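Local coordinates for protein P47 (Clostridium botulinum, PDB 6EKT) that may belong to a progenitor toxin complex that protects botulinum neurotoxin during its passage through the host gut, and has a tubular lipid-binding (TULIP) type fold, at residues A331-N342 and D358-L369. Numbering follows the deposited sequence.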
ATOM      1  N   ALA A 331     -38.464  16.642 -30.319  1.00 26.42           N
ATOM      2  CA  ALA A 331     -39.071  17.686 -29.480  1.00 26.52           C
ATOM      3  C   ALA A 331     -39.613  17.104 -28.193  1.00 25.73           C
ATOM      4  O   ALA A 331     -39.712  17.796 -27.165  1.00 26.68           O
ATOM      5  CB  ALA A 331     -40.191  18.404 -30.238  1.00 26.74           C
ATOM      6  N   VAL A 332     -39.987  15.831 -28.258  1.00 23.69           N
ATOM      7  CA  VAL A 332     -40.508  15.128 -27.101  1.00 22.89           C
ATOM      8  C   VAL A 332     -39.362  14.415 -26.399  1.00 22.44           C
ATOM      9  O   VAL A 332     -38.659  13.601 -27.009  1.00 22.30           O
ATOM     10  CB  VAL A 332     -41.617  14.144 -27.505  1.00 22.12           C
ATOM     11  CG1 VAL A 332     -42.081  13.346 -26.289  1.00 22.05           C
ATOM     12  CG2 VAL A 332     -42.792  14.910 -28.135  1.00 22.76           C
ATOM     13  N   TYR A 333     -39.168  14.737 -25.112  1.00 22.01           N
ATOM     14  CA  TYR A 333     -37.995  14.226 -24.377  1.00 22.31           C
ATOM     15  C   TYR A 333     -38.225  14.218 -22.884  1.00 21.78           C
ATOM     16  O   TYR A 333     -39.163  14.868 -22.383  1.00 21.16           O
ATOM     17  CB  TYR A 333     -36.734  15.024 -24.720  1.00 22.61           C
ATOM     18  CG  TYR A 333     -36.605  16.372 -24.023  1.00 23.96           C
ATOM     19  CD1 TYR A 333     -37.275  17.498 -24.518  1.00 24.64           C
ATOM     20  CD2 TYR A 333     -35.802  16.518 -22.893  1.00 24.77           C
ATOM     21  CE1 TYR A 333     -37.159  18.732 -23.895  1.00 26.54           C
ATOM     22  CE2 TYR A 333     -35.674  17.750 -22.253  1.00 26.03           C
ATOM     23  CZ  TYR A 333     -36.345  18.841 -22.766  1.00 26.46           C
ATOM     24  OH  TYR A 333     -36.211  20.044 -22.144  1.00 28.29           O
ATOM     25  N   SER A 334     -37.359  13.487 -22.184  1.00 21.89           N
ATOM     26  CA  SER A 334     -37.397  13.404 -20.735  1.00 22.59           C
ATOM     27  C   SER A 334     -36.064  13.841 -20.162  1.00 22.32           C
ATOM     28  O   SER A 334     -35.024  13.494 -20.721  1.00 21.36           O
ATOM     29  CB  SER A 334     -37.606  11.958 -20.306  1.00 23.51           C
ATOM     30  OG  SER A 334     -38.959  11.622 -20.421  1.00 27.57           O
ATOM     31  N   ASP A 335     -36.103  14.597 -19.067  1.00 21.80           N
ATOM     32  CA  ASP A 335     -34.954  14.699 -18.167  1.00 23.12           C
ATOM     33  C   ASP A 335     -35.019  13.560 -17.165  1.00 22.80           C
ATOM     34  O   ASP A 335     -36.114  13.161 -16.756  1.00 21.97           O
ATOM     35  CB  ASP A 335     -34.975  16.020 -17.401  1.00 25.28           C
ATOM     36  CG  ASP A 335     -34.934  17.220 -18.314  1.00 26.34           C
ATOM     37  OD1 ASP A 335     -33.975  17.361 -19.078  1.00 26.92           O
ATOM     38  OD2 ASP A 335     -35.885  18.010 -18.262  1.00 29.01           O
ATOM     39  N   PHE A 336     -33.852  13.049 -16.771  1.00 21.95           N
ATOM     40  CA  PHE A 336     -33.794  12.082 -15.680  1.00 21.92           C
ATOM     41  C   PHE A 336     -32.584  12.275 -14.763  1.00 21.96           C
ATOM     42  O   PHE A 336     -31.580  12.874 -15.149  1.00 21.14           O
ATOM     43  CB  PHE A 336     -33.851  10.651 -16.207  1.00 21.55           C
ATOM     44  CG  PHE A 336     -32.753  10.325 -17.185  1.00 21.71           C
ATOM     45  CD1 PHE A 336     -31.456  10.024 -16.728  1.00 22.27           C
ATOM     46  CD2 PHE A 336     -33.006  10.306 -18.542  1.00 22.11           C
ATOM     47  CE1 PHE A 336     -30.435   9.717 -17.625  1.00 22.40           C
ATOM     48  CE2 PHE A 336     -31.982   9.985 -19.449  1.00 22.07           C
ATOM     49  CZ  PHE A 336     -30.700   9.697 -18.984  1.00 21.91           C
ATOM     50  N   GLU A 337     -32.706  11.769 -13.542  1.00 23.10           N
ATOM     51  CA  GLU A 337     -31.599  11.786 -12.588  1.00 24.22           C
ATOM     52  C   GLU A 337     -31.548  10.430 -11.951  1.00 23.19           C
ATOM     53  O   GLU A 337     -32.595   9.834 -11.722  1.00 23.89           O
ATOM     54  CB  GLU A 337     -31.856  12.844 -11.506  1.00 27.45           C
ATOM     55  CG  GLU A 337     -31.714  14.257 -12.035  1.00 31.84           C
ATOM     56  CD  GLU A 337     -31.782  15.315 -10.943  1.00 36.01           C
ATOM     57  OE1 GLU A 337     -31.042  15.211  -9.938  1.00 39.97           O
ATOM     58  OE2 GLU A 337     -32.570  16.264 -11.118  1.00 38.92           O
ATOM     59  N   ILE A 338     -30.348   9.938 -11.655  1.00 21.73           N
ATOM     60  CA  ILE A 338     -30.197   8.641 -11.024  1.00 21.83           C
ATOM     61  C   ILE A 338     -29.185   8.803  -9.891  1.00 22.31           C
ATOM     62  O   ILE A 338     -28.167   9.489 -10.055  1.00 21.24           O
ATOM     63  CB  ILE A 338     -29.687   7.569 -12.038  1.00 21.72           C
ATOM     64  CG1 ILE A 338     -30.707   7.364 -13.177  1.00 21.92           C
ATOM     65  CG2 ILE A 338     -29.441   6.212 -11.374  1.00 21.77           C
ATOM     66  CD1 ILE A 338     -30.175   6.549 -14.337  1.00 21.74           C
ATOM     67  N   GLN A 339     -29.468   8.133  -8.774  0.50 22.92           N
ATOM     68  CA  GLN A 339     -28.532   8.001  -7.662  0.50 23.49           C
ATOM     69  C   GLN A 339     -28.348   6.516  -7.316  0.50 23.67           C
ATOM     70  O   GLN A 339     -29.304   5.869  -6.877  0.50 24.37           O
ATOM     71  CB  GLN A 339     -29.050   8.788  -6.451  0.50 24.09           C
ATOM     72  CG  GLN A 339     -29.333  10.266  -6.719  0.50 24.42           C
ATOM     73  CD  GLN A 339     -30.747  10.538  -7.196  0.50 25.40           C
ATOM     74  OE1 GLN A 339     -31.688   9.813  -6.858  0.50 26.38           O
ATOM     75  NE2 GLN A 339     -30.911  11.601  -7.978  0.50 25.10           N
ATOM     76  N   SER A 340     -27.127   6.001  -7.506  1.00 23.33           N
ATOM     77  CA  SER A 340     -26.811   4.585  -7.330  1.00 23.62           C
ATOM     78  C   SER A 340     -25.722   4.434  -6.277  1.00 23.95           C
ATOM     79  O   SER A 340     -24.792   5.247  -6.215  1.00 24.06           O
ATOM     80  CB  SER A 340     -26.296   4.033  -8.652  1.00 23.05           C
ATOM     81  OG  SER A 340     -26.044   2.646  -8.590  1.00 22.87           O
ATOM     82  N   ILE A 341     -25.851   3.406  -5.456  1.00 24.44           N
ATOM     83  CA  ILE A 341     -24.813   3.046  -4.480  1.00 24.98           C
ATOM     84  C   ILE A 341     -24.309   1.659  -4.836  1.00 25.34           C
ATOM     85  O   ILE A 341     -25.086   0.702  -4.861  1.00 26.54           O
ATOM     86  CB  ILE A 341     -25.348   3.107  -3.027  1.00 25.90           C
ATOM     87  CG1 ILE A 341     -25.849   4.526  -2.722  1.00 26.73           C
ATOM     88  CG2 ILE A 341     -24.262   2.675  -2.034  1.00 26.45           C
ATOM     89  CD1 ILE A 341     -26.853   4.627  -1.582  1.00 29.69           C
ATOM     90  N   ASN A 342     -23.011   1.554  -5.109  1.00 24.41           N
ATOM     91  CA  ASN A 342     -22.441   0.332  -5.676  1.00 24.70           C
ATOM     92  C   ASN A 342     -21.324  -0.202  -4.787  1.00 25.94           C
ATOM     93  O   ASN A 342     -20.245   0.415  -4.698  1.00 24.76           O
ATOM     94  CB  ASN A 342     -21.924   0.595  -7.082  1.00 24.01           C
ATOM     95  CG  ASN A 342     -23.035   1.037  -8.034  1.00 25.11           C
ATOM     96  OD1 ASN A 342     -23.458   2.193  -8.006  1.00 25.09           O
ATOM     97  ND2 ASN A 342     -23.552   0.097  -8.833  1.00 26.20           N
ATOM     98  N   ASP A 358     -26.506  -1.677  -8.002  1.00 26.73           N
ATOM     99  CA  ASP A 358     -27.387  -1.290  -6.919  1.00 28.07           C
ATOM    100  C   ASP A 358     -28.731  -2.000  -7.113  1.00 30.11           C
ATOM    101  O   ASP A 358     -29.322  -1.938  -8.193  1.00 29.08           O
ATOM    102  CB  ASP A 358     -27.551   0.232  -6.907  1.00 26.89           C
ATOM    103  CG  ASP A 358     -28.210   0.747  -5.653  1.00 27.42           C
ATOM    104  OD1 ASP A 358     -28.750  -0.034  -4.850  1.00 28.80           O
ATOM    105  OD2 ASP A 358     -28.200   1.973  -5.459  1.00 27.99           O
ATOM    106  N   LYS A 359     -29.192  -2.689  -6.077  1.00 31.87           N
ATOM    107  CA  LYS A 359     -30.506  -3.344  -6.140  1.00 33.63           C
ATOM    108  C   LYS A 359     -31.649  -2.378  -5.886  1.00 33.18           C
ATOM    109  O   LYS A 359     -32.792  -2.650  -6.274  1.00 33.58           O
ATOM    110  CB  LYS A 359     -30.573  -4.534  -5.193  1.00 36.95           C
ATOM    111  CG  LYS A 359     -29.721  -5.724  -5.653  1.00 40.09           C
ATOM    112  CD  LYS A 359     -29.262  -6.616  -4.499  1.00 43.18           C
ATOM    113  CE  LYS A 359     -30.399  -7.401  -3.871  1.00 46.42           C
ATOM    114  NZ  LYS A 359     -30.539  -8.788  -4.405  1.00 50.85           N
ATOM    115  N   ASN A 360     -31.352  -1.254  -5.243  1.00 31.27           N
ATOM    116  CA  ASN A 360     -32.373  -0.252  -4.930  1.00 32.28           C
ATOM    117  C   ASN A 360     -31.887   1.161  -5.270  1.00 30.01           C
ATOM    118  O   ASN A 360     -31.817   2.032  -4.371  1.00 30.24           O
ATOM    119  CB  ASN A 360     -32.825  -0.353  -3.455  1.00 34.55           C
ATOM    120  CG  ASN A 360     -33.371  -1.720  -3.099  1.00 37.37           C
ATOM    121  OD1 ASN A 360     -32.682  -2.514  -2.463  1.00 39.45           O
ATOM    122  ND2 ASN A 360     -34.594  -2.006  -3.513  1.00 38.83           N
ATOM    123  N   PRO A 361     -31.547   1.401  -6.559  1.00 27.97           N
ATOM    124  CA  PRO A 361     -31.154   2.759  -6.954  1.00 27.13           C
ATOM    125  C   PRO A 361     -32.341   3.725  -6.861  1.00 27.10           C
ATOM    126  O   PRO A 361     -33.474   3.275  -6.748  1.00 27.73           O
ATOM    127  CB  PRO A 361     -30.728   2.584  -8.415  1.00 25.87           C
ATOM    128  CG  PRO A 361     -31.526   1.434  -8.901  1.00 26.22           C
ATOM    129  CD  PRO A 361     -31.621   0.500  -7.735  1.00 27.64           C
ATOM    130  N   THR A 362     -32.095   5.028  -6.879  1.00 27.38           N
ATOM    131  CA  THR A 362     -33.208   5.975  -6.896  1.00 27.55           C
ATOM    132  C   THR A 362     -33.137   6.809  -8.156  1.00 26.66           C
ATOM    133  O   THR A 362     -32.052   7.047  -8.693  1.00 25.91           O
ATOM    134  CB  THR A 362     -33.261   6.891  -5.668  1.00 28.79           C
ATOM    135  OG1 THR A 362     -32.012   7.554  -5.513  1.00 30.70           O
ATOM    136  CG2 THR A 362     -33.560   6.092  -4.429  1.00 30.56           C
ATOM    137  N   SER A 363     -34.299   7.210  -8.652  1.00 25.65           N
ATOM    138  CA  SER A 363     -34.337   8.042  -9.863  1.00 25.08           C
ATOM    139  C   SER A 363     -35.531   8.977  -9.863  1.00 25.41           C
ATOM    140  O   SER A 363     -36.482   8.797  -9.088  1.00 25.39           O
ATOM    141  CB  SER A 363     -34.364   7.164 -11.130  1.00 24.63           C
ATOM    142  OG  SER A 363     -35.548   6.404 -11.157  1.00 25.35           O
ATOM    143  N   SER A 364     -35.483   9.976 -10.741  1.00 24.79           N
ATOM    144  CA  SER A 364     -36.644  10.829 -10.994  1.00 25.54           C
ATOM    145  C   SER A 364     -36.572  11.265 -12.449  1.00 24.75           C
ATOM    146  O   SER A 364     -35.520  11.130 -13.094  1.00 24.23           O
ATOM    147  CB  SER A 364     -36.670  12.042 -10.049  1.00 26.26           C
ATOM    148  OG  SER A 364     -35.473  12.810 -10.175  1.00 27.61           O
ATOM    149  N   TYR A 365     -37.676  11.771 -12.971  1.00 24.41           N
ATOM    150  CA  TYR A 365     -37.722  12.155 -14.374  1.00 24.94           C
ATOM    151  C   TYR A 365     -38.750  13.239 -14.558  1.00 25.62           C
ATOM    152  O   TYR A 365     -39.650  13.415 -13.700  1.00 25.23           O
ATOM    153  CB  TYR A 365     -38.034  10.942 -15.280  1.00 25.54           C
ATOM    154  CG  TYR A 365     -39.284  10.192 -14.881  1.00 27.17           C
ATOM    155  CD1 TYR A 365     -40.531  10.573 -15.362  1.00 28.45           C
ATOM    156  CD2 TYR A 365     -39.214   9.103 -14.016  1.00 28.32           C
ATOM    157  CE1 TYR A 365     -41.694   9.898 -14.983  1.00 30.61           C
ATOM    158  CE2 TYR A 365     -40.366   8.406 -13.638  1.00 30.70           C
ATOM    159  CZ  TYR A 365     -41.595   8.809 -14.128  1.00 31.15           C
ATOM    160  OH  TYR A 365     -42.724   8.137 -13.749  1.00 33.39           O
ATOM    161  N   LYS A 366     -38.603  13.976 -15.655  1.00 24.90           N
ATOM    162  CA  LYS A 366     -39.588  14.996 -16.039  1.00 26.01           C
ATOM    163  C   LYS A 366     -39.864  14.830 -17.525  1.00 24.70           C
ATOM    164  O   LYS A 366     -38.927  14.946 -18.337  1.00 22.81           O
ATOM    165  CB  LYS A 366     -39.066  16.406 -15.748  1.00 28.20           C
ATOM    166  CG  LYS A 366     -40.132  17.460 -16.026  1.00 31.88           C
ATOM    167  CD  LYS A 366     -39.750  18.807 -15.423  1.00 35.49           C
ATOM    168  CE  LYS A 366     -40.740  19.886 -15.839  1.00 37.79           C
ATOM    169  NZ  LYS A 366     -42.144  19.372 -15.905  1.00 39.90           N
ATOM    170  N   TYR A 367     -41.133  14.563 -17.874  1.00 24.10           N
ATOM    171  CA  TYR A 367     -41.538  14.488 -19.292  1.00 23.81           C
ATOM    172  C   TYR A 367     -41.757  15.870 -19.900  1.00 23.66           C
ATOM    173  O   TYR A 367     -42.312  16.741 -19.244  1.00 23.95           O
ATOM    174  CB  TYR A 367     -42.861  13.737 -19.465  1.00 23.74           C
ATOM    175  CG  TYR A 367     -42.892  12.313 -18.978  1.00 24.26           C
ATOM    176  CD1 TYR A 367     -41.773  11.474 -19.108  1.00 24.21           C
ATOM    177  CD2 TYR A 367     -44.066  11.781 -18.446  1.00 25.10           C
ATOM    178  CE1 TYR A 367     -41.817  10.146 -18.664  1.00 24.95           C
ATOM    179  CE2 TYR A 367     -44.121  10.456 -18.013  1.00 25.83           C
ATOM    180  CZ  TYR A 367     -43.010   9.644 -18.143  1.00 24.93           C
ATOM    181  OH  TYR A 367     -43.069   8.340 -17.693  1.00 25.23           O
ATOM    182  N   HIS A 368     -41.387  16.033 -21.167  1.00 22.78           N
ATOM    183  CA  HIS A 368     -41.685  17.237 -21.937  1.00 24.08           C
ATOM    184  C   HIS A 368     -42.498  16.808 -23.165  1.00 24.50           C
ATOM    185  O   HIS A 368     -41.951  16.241 -24.112  1.00 24.00           O
ATOM    186  CB  HIS A 368     -40.393  17.928 -22.350  1.00 24.70           C
ATOM    187  CG  HIS A 368     -39.558  18.368 -21.191  1.00 25.89           C
ATOM    188  ND1 HIS A 368     -39.620  19.651 -20.676  1.00 26.96           N
ATOM    189  CD2 HIS A 368     -38.671  17.695 -20.425  1.00 25.29           C
ATOM    190  CE1 HIS A 368     -38.789  19.748 -19.649  1.00 27.77           C
ATOM    191  NE2 HIS A 368     -38.198  18.576 -19.478  1.00 26.44           N
ATOM    192  N   LEU A 369     -43.804  17.062 -23.111  1.00 24.88           N
ATOM    193  CA  LEU A 369     -44.800  16.527 -24.049  1.00 25.83           C
ATOM    194  C   LEU A 369     -45.808  17.632 -24.294  1.00 26.06           C
ATOM    195  O   LEU A 369     -46.066  18.435 -23.387  1.00 27.19           O
ATOM    196  CB  LEU A 369     -45.586  15.385 -23.382  1.00 27.96           C
ATOM    197  CG  LEU A 369     -44.898  14.069 -23.126  1.00 28.55           C
ATOM    198  CD1 LEU A 369     -45.598  13.347 -22.010  1.00 29.43           C
ATOM    199  CD2 LEU A 369     -45.000  13.268 -24.412  1.00 29.54           C
TER
HETATM  200  O   HOH W   1     -26.437   0.287 -10.121  1.00 27.05           O
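Tyr333 and His368 lie face to face in an offset stack: their ring centroids are 4.2 Å apart and the planes differ by only 5°. The imidazole slides toward the hydroxyl end of the phenol, so that Tyr333 OH sits over the centre of the His368 ring, while His368 CB makes a CH-pi contact over the Tyr333 face. Tyr333 reaches this place with CG between its backbone N and carbonyl carbon. A second restraint fixes the imidazole rotation: His368 NE2 donates to Asp335 OD2 at 2.7 Å, meeting the oxygen from above the carboxylate plane, which stands 86° to the ring. The nearby carboxylate would probably favour a protonated imidazole. These three side chains share the sheet face of Glu337 and Gln339.

Beneath them the backbones form an antiparallel hairpin. Two N-H...O=C bonds join each hydrogen-bonded pair, Asp335–Lys366, Glu337–Ser364 and Gln339–Thr362; at the stacked end, Tyr333 N to His368 O is weak at 3.3 Å, but the return bond, His368 N to Tyr333 O, is sound at 2.8 Å.

Regular pairing gives way to a side chain at the other end. Asp358 CG turns anti to its backbone N, and OD2 accepts from Ile341 N at 2.8 Å in a nearly straight bond (175°). Asp358 OD1 accepts from Asn360 N at 2.9 Å, closing an Asx turn. One water bridges Ser340 OG, Asn342 ND2 and Asp358 N.

On the opposite face, Ser334 OG lies at the edge of the Tyr367 ring, 3.1 Å from CD1, and hydrogen-bonds to Thr384 of helix 374-394. That helix also touches Leu369 and Pro361, while strand 315-326 pairs with the other edge of 331-342, placing the hairpin in an antiparallel sheet that packs on helix 374-394, consistent with a TULIP-like sheet curled round a long helix.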